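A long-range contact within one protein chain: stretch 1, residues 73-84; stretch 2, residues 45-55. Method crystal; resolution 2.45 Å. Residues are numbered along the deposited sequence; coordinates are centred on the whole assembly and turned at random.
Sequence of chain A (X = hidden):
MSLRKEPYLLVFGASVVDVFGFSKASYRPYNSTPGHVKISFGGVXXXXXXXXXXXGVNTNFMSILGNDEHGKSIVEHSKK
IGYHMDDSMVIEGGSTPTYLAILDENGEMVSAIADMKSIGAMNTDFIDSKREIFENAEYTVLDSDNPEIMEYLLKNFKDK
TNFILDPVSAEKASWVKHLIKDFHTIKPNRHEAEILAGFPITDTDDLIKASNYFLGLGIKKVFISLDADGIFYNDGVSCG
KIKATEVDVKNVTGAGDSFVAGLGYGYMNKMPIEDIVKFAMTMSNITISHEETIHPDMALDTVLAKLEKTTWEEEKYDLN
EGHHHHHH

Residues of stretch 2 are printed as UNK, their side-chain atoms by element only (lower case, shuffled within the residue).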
# COMPACT_ATOMS: atom_id res chain seq x y z
N SER A 73 4.09 1.71 5.24
CA SER A 73 2.70 1.41 5.61
C SER A 73 2.63 0.73 6.98
O SER A 73 1.84 1.13 7.84
CB SER A 73 2.05 0.50 4.56
OG SER A 73 1.99 1.12 3.30
N ILE A 74 3.50 -0.26 7.18
CA ILE A 74 3.62 -1.02 8.43
C ILE A 74 4.05 -0.06 9.55
O ILE A 74 3.38 0.02 10.58
CB ILE A 74 4.66 -2.19 8.32
CG1 ILE A 74 4.26 -3.19 7.23
CG2 ILE A 74 4.84 -2.91 9.66
CD1 ILE A 74 3.24 -4.26 7.65
N VAL A 75 5.12 0.71 9.31
CA VAL A 75 5.66 1.66 10.28
C VAL A 75 4.62 2.67 10.73
O VAL A 75 4.46 2.89 11.93
CB VAL A 75 6.95 2.37 9.77
CG1 VAL A 75 7.52 3.29 10.86
CG2 VAL A 75 7.99 1.38 9.44
N GLU A 76 3.87 3.23 9.77
CA GLU A 76 2.82 4.19 10.09
C GLU A 76 1.69 3.59 10.92
O GLU A 76 1.20 4.22 11.85
CB GLU A 76 2.24 4.85 8.82
CG GLU A 76 3.07 6.03 8.28
CD GLU A 76 3.34 7.12 9.33
OE1 GLU A 76 2.37 7.66 9.92
OE2 GLU A 76 4.53 7.41 9.58
N HIS A 77 1.34 2.33 10.63
CA HIS A 77 0.30 1.63 11.38
C HIS A 77 0.78 1.33 12.81
O HIS A 77 0.01 1.43 13.76
CB HIS A 77 -0.11 0.34 10.66
CG HIS A 77 -1.25 -0.38 11.30
ND1 HIS A 77 -2.55 0.09 11.25
CD2 HIS A 77 -1.31 -1.54 11.99
CE1 HIS A 77 -3.35 -0.76 11.88
NE2 HIS A 77 -2.62 -1.75 12.34
N SER A 78 2.09 1.06 12.94
CA SER A 78 2.71 0.79 14.23
C SER A 78 2.75 2.00 15.15
O SER A 78 2.62 1.86 16.36
CB SER A 78 4.10 0.17 14.05
OG SER A 78 5.07 1.08 13.56
N LYS A 79 2.90 3.19 14.55
CA LYS A 79 2.92 4.45 15.30
C LYS A 79 1.50 4.85 15.71
O LYS A 79 1.31 5.48 16.74
CB LYS A 79 3.57 5.58 14.48
CG LYS A 79 5.07 5.42 14.24
CD LYS A 79 5.53 6.46 13.25
CE LYS A 79 7.02 6.41 13.02
NZ LYS A 79 7.43 7.30 11.90
N LYS A 80 0.52 4.45 14.90
CA LYS A 80 -0.89 4.73 15.16
C LYS A 80 -1.41 3.85 16.32
O LYS A 80 -2.05 4.37 17.24
CB LYS A 80 -1.72 4.49 13.90
CG LYS A 80 -3.22 4.73 14.04
CD LYS A 80 -3.99 4.16 12.86
CE LYS A 80 -5.48 4.15 13.15
NZ LYS A 80 -6.29 3.50 12.09
N ILE A 81 -1.09 2.55 16.27
CA ILE A 81 -1.52 1.60 17.29
C ILE A 81 -0.63 1.64 18.54
O ILE A 81 -1.13 1.66 19.67
CB ILE A 81 -1.62 0.14 16.72
CG1 ILE A 81 -2.60 0.07 15.54
CG2 ILE A 81 -2.03 -0.86 17.82
CD1 ILE A 81 -4.06 0.55 15.83
N GLY A 82 0.68 1.66 18.34
CA GLY A 82 1.57 1.72 19.49
C GLY A 82 2.54 0.58 19.69
O GLY A 82 3.03 0.42 20.81
N TYR A 83 2.77 -0.24 18.67
CA TYR A 83 3.76 -1.31 18.78
C TYR A 83 5.04 -0.78 18.14
O TYR A 83 5.09 -0.47 16.95
CB TYR A 83 3.26 -2.67 18.22
CG TYR A 83 2.73 -2.72 16.79
CD1 TYR A 83 3.52 -3.27 15.76
CD2 TYR A 83 1.43 -2.28 16.47
CE1 TYR A 83 3.03 -3.37 14.43
CE2 TYR A 83 0.92 -2.39 15.13
CZ TYR A 83 1.74 -2.93 14.12
OH TYR A 83 1.32 -2.96 12.81
N HIS A 84 6.03 -0.55 19.00
CA HIS A 84 7.33 0.03 18.64
C HIS A 84 8.24 -0.87 17.83
O HIS A 84 8.76 -1.88 18.30
CB HIS A 84 8.01 0.54 19.91
CG HIS A 84 7.09 1.36 20.77
ND1 HIS A 84 6.62 2.60 20.39
CD2 HIS A 84 6.49 1.08 21.96
CE1 HIS A 84 5.78 3.05 21.30
NE2 HIS A 84 5.68 2.15 22.26
N UNK A 45 3.28 -12.92 14.13
CA UNK A 45 3.99 -12.06 15.06
C UNK A 45 3.56 -10.60 15.01
O UNK A 45 3.47 -9.95 16.06
s UNK A 45 6.10 -13.86 15.37
c UNK A 45 5.48 -12.22 14.85
N UNK A 46 3.22 -10.11 13.81
CA UNK A 46 2.75 -8.73 13.65
C UNK A 46 1.35 -8.56 14.22
O UNK A 46 1.03 -7.49 14.75
n UNK A 46 -1.64 -6.51 12.33
n UNK A 46 0.45 -5.96 11.56
c UNK A 46 1.76 -6.26 10.96
c UNK A 46 2.75 -6.74 12.00
c UNK A 46 -0.54 -6.82 11.67
c UNK A 46 2.77 -8.27 12.18
n UNK A 46 -0.40 -8.05 11.20
N UNK A 47 0.55 -9.61 14.12
CA UNK A 47 -0.81 -9.64 14.65
C UNK A 47 -0.74 -9.69 16.18
O UNK A 47 -1.49 -8.98 16.84
c UNK A 47 -1.67 -10.94 12.59
c UNK A 47 -1.60 -10.87 14.12
n UNK A 47 -1.59 -12.16 12.06
o UNK A 47 -1.80 -9.94 11.91
N UNK A 48 0.19 -10.48 16.73
CA UNK A 48 0.36 -10.60 18.19
C UNK A 48 0.71 -9.23 18.78
O UNK A 48 0.03 -8.76 19.69
c UNK A 48 2.02 -14.18 18.32
c UNK A 48 0.97 -13.08 18.21
c UNK A 48 1.45 -11.67 18.59
c UNK A 48 1.72 -11.64 20.09
N UNK A 49 1.74 -8.59 18.20
CA UNK A 49 2.21 -7.27 18.60
C UNK A 49 1.12 -6.20 18.54
O UNK A 49 1.05 -5.36 19.45
c UNK A 49 3.38 -6.87 17.75
N UNK A 50 0.26 -6.27 17.52
CA UNK A 50 -0.86 -5.31 17.37
C UNK A 50 -1.87 -5.50 18.51
O UNK A 50 -2.18 -4.53 19.21
o UNK A 50 -3.11 -4.81 13.51
c UNK A 50 -3.41 -4.20 14.56
c UNK A 50 -1.58 -5.40 16.00
c UNK A 50 -2.46 -4.16 15.75
o UNK A 50 -4.49 -3.57 14.66
N UNK A 51 -2.29 -6.75 18.73
CA UNK A 51 -3.26 -7.11 19.78
C UNK A 51 -2.77 -6.70 21.19
O UNK A 51 -3.56 -6.28 22.03
c UNK A 51 -3.53 -8.62 19.79
c UNK A 51 -4.32 -9.10 18.59
o UNK A 51 -3.79 -9.80 17.71
n UNK A 51 -5.61 -8.79 18.58
N UNK A 52 -1.45 -6.78 21.39
CA UNK A 52 -0.75 -6.43 22.64
C UNK A 52 -0.76 -4.92 22.90
O UNK A 52 -1.11 -4.46 23.99
c UNK A 52 0.70 -6.92 22.61
c UNK A 52 2.50 -10.72 23.68
c UNK A 52 0.93 -8.29 23.20
se UNK A 52 2.78 -8.81 23.33
N UNK A 53 -0.38 -4.15 21.88
CA UNK A 53 -0.34 -2.69 21.93
C UNK A 53 -1.76 -2.13 22.09
O UNK A 53 -1.97 -1.14 22.79
c UNK A 53 0.30 -2.15 20.66
N UNK A 54 -2.73 -2.84 21.49
CA UNK A 54 -4.15 -2.47 21.56
C UNK A 54 -4.73 -2.55 22.97
O UNK A 54 -5.60 -1.77 23.32
c UNK A 54 -5.83 -3.65 18.23
n UNK A 54 -6.07 -2.99 16.95
c UNK A 54 -7.14 -2.25 16.67
n UNK A 54 -8.09 -2.07 17.57
c UNK A 54 -4.99 -3.32 20.61
n UNK A 54 -7.25 -1.66 15.49
c UNK A 54 -5.07 -2.75 19.19
N UNK A 55 -4.22 -3.47 23.79
CA UNK A 55 -4.69 -3.63 25.16
C UNK A 55 -3.80 -2.93 26.18
O UNK A 55 -3.97 -3.10 27.39
c UNK A 55 -6.06 -5.68 24.65
c UNK A 55 -3.69 -5.94 25.42
c UNK A 55 -4.96 -5.11 25.53

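Position 45 carries one carbon and then one sulfur, and it lies out of reach of stretch 1. A single carbon ending in sulfur is cysteine, Cys45, a small side chain that fits its buried place.

Position 46 has three carbons in a row, a nitrogen, and then a carbon bearing two more nitrogens. CA-to-CB points sideways, yet the chain bends so that its end reaches Ile74 and Tyr83. This is arginine, Arg46. Its CD lies 4.1 Å from Ile74 CD1, and its NE donates a weak hydrogen bond to Tyr83 OH, 3.4 Å away, with the hydroxyl near the plane of the guanidinium. Arginine suits the place because its aliphatic part can pack while its nitrogens serve several acceptors.

Position 47 shows two carbons, the second carrying one oxygen and one nitrogen, with CA-to-CB pointing away from stretch 1. It is asparagine, Asn47, and its OD1 accepts a very short hydrogen bond from Arg46 NH1 at 2.5 Å, helping to hold the arginine in place.

Position 48 has four carbons, forked at the first, with one arm two carbons long, and lies out of reach of stretch 1: isoleucine, Ile48. An apolar side chain suits this buried place off the contact.

Position 49 has a single carbon, directed toward stretch 1 and 4.1 Å from Tyr83 CD1. This is alanine, Ala49. With so small a side chain, the tyrosine also comes close to the helix backbone: Tyr83 CB is 3.7 Å from Ala49 O.

Position 50 has three carbons, the third carrying two oxygens; its carbons touch Ile81 and Tyr83, and an oxygen approaches His77. It is glutamate, Glu50. Its CG packs 3.9 Å from both Ile81 CG2 and Tyr83 CE2. OE1 accepts a weak hydrogen bond from His77 NE2 at 3.3 Å and pairs with Arg46 NH2 at 2.5 Å in a salt bridge. The carboxylate is buried, and such partners offset the cost of burying its charge.

Position 51 again has two carbons, the second with one oxygen and one nitrogen. The CA-to-CB bond of this asparagine, Asn51, points away from stretch 1; the residue is buried, off the contact.

Position 52 is an unbranched run of two carbons, selenium and one carbon, its end leading away from stretch 1: selenomethionine, Met52, apolar as suits its buried place.

Position 53 has one carbon, pointing toward stretch 1 and touching Ile81, Gly82 and Tyr83. It is alanine, Ala53, whose CB lies 3.7 Å from Gly82 C and from Tyr83 N, and 3.9 Å from Ile81 CG2. The small methyl lets the chain following the first helix come close.

Position 54 repeats the pattern of three carbons, nitrogen and a carbon with two nitrogens, and a carbon of it lies against Ile81: arginine, Arg54. Its CG touches Ile81 CG2 at 3.8 Å, while NE makes a salt bridge to Glu50 OE2 at 2.8 Å.

Position 55 has one carbon carrying two more, beyond the contact. It is valine, Val55, apolar and buried.

The helices run 25° from parallel, their axes 10.3 Å apart at closest approach. Ile81, Gly82 and Tyr83 pack around Ala53, with positive-phi Gly82 turning the chain as it leaves the helix. Alongside, Glu50 links the two arginines and His77 in a polar network.

Stretch 2 (45-55) CRNIAENMARV
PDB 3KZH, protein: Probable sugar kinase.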